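Local coordinates for conserved hypothetical protein NMB0706 (PDB 1RV9) that is of unknown function but belongs to the multi-copper polyphenol oxidoreductase (laccase) family, so it may act as an oxidoreductase, at residues A[139-151]-A[206-219]. Residues are numbered along the deposited sequence; the frame is centred on the assembly and turned at random.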
# COMPACT_ATOMS: atom_id res chain seq x y z
N ARG A 139 4.89 3.60 10.80
CA ARG A 139 4.04 3.81 11.96
C ARG A 139 2.84 2.86 11.97
O ARG A 139 2.57 2.20 12.97
CB ARG A 139 3.56 5.26 12.02
CG ARG A 139 4.66 6.24 12.42
CD ARG A 139 4.22 7.68 12.25
NE ARG A 139 5.31 8.60 12.57
CZ ARG A 139 5.71 8.90 13.81
NH1 ARG A 139 5.10 8.36 14.85
NH2 ARG A 139 6.73 9.72 13.99
N GLY A 140 2.13 2.79 10.85
CA GLY A 140 0.97 1.91 10.79
C GLY A 140 1.37 0.44 10.84
O GLY A 140 0.66 -0.39 11.42
N LEU A 141 2.51 0.12 10.25
CA LEU A 141 2.98 -1.26 10.23
C LEU A 141 3.32 -1.70 11.65
O LEU A 141 2.88 -2.77 12.10
CB LEU A 141 4.20 -1.39 9.31
CG LEU A 141 4.72 -2.80 9.03
CD1 LEU A 141 3.61 -3.63 8.39
CD2 LEU A 141 5.94 -2.74 8.13
N ALA A 142 4.08 -0.88 12.36
CA ALA A 142 4.45 -1.21 13.73
C ALA A 142 3.23 -1.13 14.65
O ALA A 142 3.18 -1.80 15.69
CB ALA A 142 5.54 -0.26 14.23
N GLY A 143 2.25 -0.32 14.25
CA GLY A 143 1.05 -0.14 15.05
C GLY A 143 -0.00 -1.23 14.93
O GLY A 143 -0.90 -1.32 15.77
N GLY A 144 0.09 -2.04 13.87
CA GLY A 144 -0.85 -3.13 13.68
C GLY A 144 -1.92 -2.94 12.61
O GLY A 144 -2.98 -3.56 12.69
N VAL A 145 -1.65 -2.11 11.61
CA VAL A 145 -2.65 -1.90 10.56
C VAL A 145 -2.93 -3.19 9.79
O VAL A 145 -4.07 -3.44 9.39
CB VAL A 145 -2.22 -0.78 9.57
CG1 VAL A 145 -1.01 -1.21 8.77
CG2 VAL A 145 -3.39 -0.42 8.65
N LEU A 146 -1.91 -4.02 9.60
CA LEU A 146 -2.11 -5.27 8.87
C LEU A 146 -2.97 -6.24 9.68
O LEU A 146 -3.90 -6.86 9.14
CB LEU A 146 -0.77 -5.92 8.51
CG LEU A 146 0.13 -5.09 7.59
CD1 LEU A 146 1.30 -5.93 7.12
CD2 LEU A 146 -0.65 -4.59 6.38
N GLN A 147 -2.68 -6.36 10.97
CA GLN A 147 -3.46 -7.25 11.83
C GLN A 147 -4.92 -6.82 11.87
O GLN A 147 -5.82 -7.66 11.83
CB GLN A 147 -2.89 -7.28 13.26
CG GLN A 147 -1.48 -7.86 13.38
CD GLN A 147 -0.40 -6.80 13.29
OE1 GLN A 147 -0.39 -5.98 12.37
NE2 GLN A 147 0.53 -6.83 14.24
N ASN A 148 -5.17 -5.51 11.94
CA ASN A 148 -6.54 -5.01 11.97
C ASN A 148 -7.26 -5.26 10.65
O ASN A 148 -8.46 -5.52 10.62
CB ASN A 148 -6.57 -3.52 12.30
CG ASN A 148 -6.10 -3.22 13.71
OD1 ASN A 148 -6.05 -4.12 14.56
ND2 ASN A 148 -5.76 -1.97 13.97
N THR A 149 -6.52 -5.17 9.55
CA THR A 149 -7.11 -5.40 8.23
C THR A 149 -7.51 -6.86 8.11
O THR A 149 -8.62 -7.19 7.67
CB THR A 149 -6.12 -5.03 7.11
OG1 THR A 149 -5.80 -3.64 7.22
CG2 THR A 149 -6.74 -5.31 5.74
N ILE A 150 -6.61 -7.75 8.50
CA ILE A 150 -6.86 -9.18 8.45
C ILE A 150 -8.12 -9.52 9.25
O ILE A 150 -8.97 -10.29 8.79
CB ILE A 150 -5.64 -9.95 9.02
CG1 ILE A 150 -4.47 -9.86 8.04
CG2 ILE A 150 -6.01 -11.40 9.31
CD1 ILE A 150 -3.14 -10.27 8.62
N ALA A 151 -8.24 -8.94 10.43
CA ALA A 151 -9.40 -9.19 11.28
C ALA A 151 -10.69 -8.71 10.64
O ALA A 151 -11.72 -9.39 10.69
CB ALA A 151 -9.22 -8.50 12.63
N LEU A 206 11.12 -2.98 4.87
CA LEU A 206 9.67 -3.02 5.03
C LEU A 206 9.04 -4.31 4.54
O LEU A 206 8.06 -4.79 5.11
CB LEU A 206 9.02 -1.83 4.31
CG LEU A 206 9.19 -0.45 4.94
CD1 LEU A 206 8.74 0.61 3.94
CD2 LEU A 206 8.39 -0.37 6.24
N TYR A 207 9.59 -4.88 3.47
CA TYR A 207 9.05 -6.13 2.95
C TYR A 207 9.24 -7.24 3.96
O TYR A 207 8.31 -8.01 4.24
CB TYR A 207 9.73 -6.51 1.63
CG TYR A 207 9.53 -5.51 0.51
CD1 TYR A 207 8.25 -5.03 0.19
CD2 TYR A 207 10.61 -5.08 -0.26
CE1 TYR A 207 8.07 -4.14 -0.86
CE2 TYR A 207 10.43 -4.18 -1.31
CZ TYR A 207 9.16 -3.72 -1.61
OH TYR A 207 8.99 -2.84 -2.65
N ALA A 208 10.44 -7.33 4.51
CA ALA A 208 10.75 -8.37 5.49
C ALA A 208 9.92 -8.18 6.76
O ALA A 208 9.45 -9.15 7.35
CB ALA A 208 12.23 -8.34 5.83
N LEU A 209 9.75 -6.93 7.17
CA LEU A 209 8.95 -6.65 8.36
C LEU A 209 7.51 -7.08 8.11
O LEU A 209 6.88 -7.69 8.97
CB LEU A 209 8.99 -5.15 8.71
CG LEU A 209 10.29 -4.63 9.33
CD1 LEU A 209 10.27 -3.11 9.38
CD2 LEU A 209 10.46 -5.20 10.74
N ALA A 210 6.99 -6.77 6.93
CA ALA A 210 5.62 -7.15 6.60
C ALA A 210 5.47 -8.66 6.54
O ALA A 210 4.48 -9.20 7.03
CB ALA A 210 5.21 -6.52 5.27
N ARG A 211 6.44 -9.35 5.94
CA ARG A 211 6.37 -10.81 5.85
C ARG A 211 6.34 -11.44 7.24
O ARG A 211 5.61 -12.40 7.48
CB ARG A 211 7.54 -11.37 5.05
CG ARG A 211 7.53 -11.01 3.58
CD ARG A 211 8.44 -11.93 2.76
NE ARG A 211 8.66 -11.41 1.42
CZ ARG A 211 9.48 -10.41 1.13
NH1 ARG A 211 10.17 -9.81 2.10
NH2 ARG A 211 9.61 -9.98 -0.12
N LEU A 212 7.15 -10.91 8.15
CA LEU A 212 7.21 -11.42 9.52
C LEU A 212 5.85 -11.26 10.20
O LEU A 212 5.32 -12.20 10.80
CB LEU A 212 8.27 -10.68 10.34
CG LEU A 212 9.73 -11.09 10.21
CD1 LEU A 212 10.61 -10.10 10.98
CD2 LEU A 212 9.91 -12.49 10.77
N ILE A 213 5.31 -10.05 10.11
CA ILE A 213 4.03 -9.74 10.72
C ILE A 213 2.90 -10.57 10.12
O ILE A 213 2.08 -11.14 10.84
CB ILE A 213 3.73 -8.23 10.59
CG1 ILE A 213 4.72 -7.44 11.45
CG2 ILE A 213 2.29 -7.92 10.99
CD1 ILE A 213 4.72 -5.94 11.21
N LEU A 214 2.86 -10.65 8.79
CA LEU A 214 1.82 -11.42 8.12
C LEU A 214 1.92 -12.91 8.46
O LEU A 214 0.90 -13.55 8.72
CB LEU A 214 1.92 -11.23 6.60
CG LEU A 214 1.55 -9.84 6.09
CD1 LEU A 214 2.06 -9.66 4.67
CD2 LEU A 214 0.04 -9.66 6.17
N LYS A 215 3.14 -13.44 8.46
CA LYS A 215 3.35 -14.84 8.78
C LYS A 215 2.93 -15.14 10.21
O LYS A 215 2.29 -16.15 10.48
CB LYS A 215 4.82 -15.23 8.58
CG LYS A 215 5.16 -15.69 7.16
CD LYS A 215 3.92 -15.79 6.29
CE LYS A 215 4.04 -16.89 5.25
NZ LYS A 215 2.80 -16.99 4.43
N ARG A 216 3.31 -14.26 11.13
CA ARG A 216 2.97 -14.45 12.53
C ARG A 216 1.46 -14.43 12.74
O ARG A 216 0.94 -15.08 13.65
CB ARG A 216 3.62 -13.37 13.40
CG ARG A 216 3.27 -13.51 14.87
CD ARG A 216 3.86 -12.40 15.71
NE ARG A 216 3.30 -11.09 15.40
CZ ARG A 216 3.51 -9.99 16.12
NH1 ARG A 216 4.28 -10.06 17.20
NH2 ARG A 216 2.97 -8.84 15.76
N GLU A 217 0.75 -13.69 11.89
CA GLU A 217 -0.69 -13.58 12.01
C GLU A 217 -1.40 -14.80 11.43
O GLU A 217 -2.56 -15.06 11.76
CB GLU A 217 -1.17 -12.29 11.32
CG GLU A 217 -2.37 -11.63 11.98
CD GLU A 217 -2.13 -11.24 13.44
OE1 GLU A 217 -0.99 -11.32 13.94
OE2 GLU A 217 -3.11 -10.82 14.09
N GLY A 218 -0.71 -15.54 10.57
CA GLY A 218 -1.30 -16.74 9.99
C GLY A 218 -1.65 -16.66 8.52
O GLY A 218 -2.25 -17.59 7.98
N VAL A 219 -1.30 -15.56 7.86
CA VAL A 219 -1.60 -15.42 6.44
C VAL A 219 -0.94 -16.54 5.64
O VAL A 219 0.27 -16.77 5.75
CB VAL A 219 -1.14 -14.03 5.93
CG1 VAL A 219 -1.31 -13.94 4.42
CG2 VAL A 219 -1.97 -12.95 6.62
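Two helical elements lying side by side on one face of the mixed six-stranded sheet meet here: the kinked pair 139-143 and 145-151, and helix 206-217. Leu-141 is a knob in a hole formed by Leu-206, Leu-209, Ala-210 and Ile-213. CD2 of Leu-141 lies 3.9 Å from Leu-209 CB. The other methyl, CD1 of Leu-141, rests 3.8 Å from CD1 of Ile-213. With CG turned anti to the backbone N (chi1 -172°), the forked side chain sends CD2 into the hole while CD1 stays beside the methyl end of Ile-213; the small Ala-210 leaves room for it.

Gly-144 tolerates the positive phi that ends the first helix in a Schellman motif and also N-caps the next. This break redirects the chain, and the segment axes cross helix 206-217 at 25° before it and -40° after it. Beyond the break, Leu-146 reaches CD1 to 4.1 Å from CG of Leu-214, and Ile-150 continues the apolar seam, placing CD1 3.5 Å from Val-219 CG2. Gly-218, in a second Schellman motif, turns the chain so that Val-219 can close this end.

Polar chains border the seam on its more open side. Gln-147, bent at chi2, folds its flat amide over Ile-213, with OE1 3.6 Å from the methyl CG2. The aliphatic part of Gln-147 meets the Glu-217 carboxylate, its CG lying 3.4 Å from CD of Glu-217, and the amide and carboxylate planes are steeply inclined. Glu-217 suits this border because it lays CB and CG against Ile-150 CD1 while its carboxylate lies at the partly exposed margin.

Underneath, Leu-146 touches Ala-134 of strand 131-136 and Leu-214 touches Phe-123 of strand 119-125, giving the helix-on-sheet layer expected of an alpha-beta-beta-alpha fold.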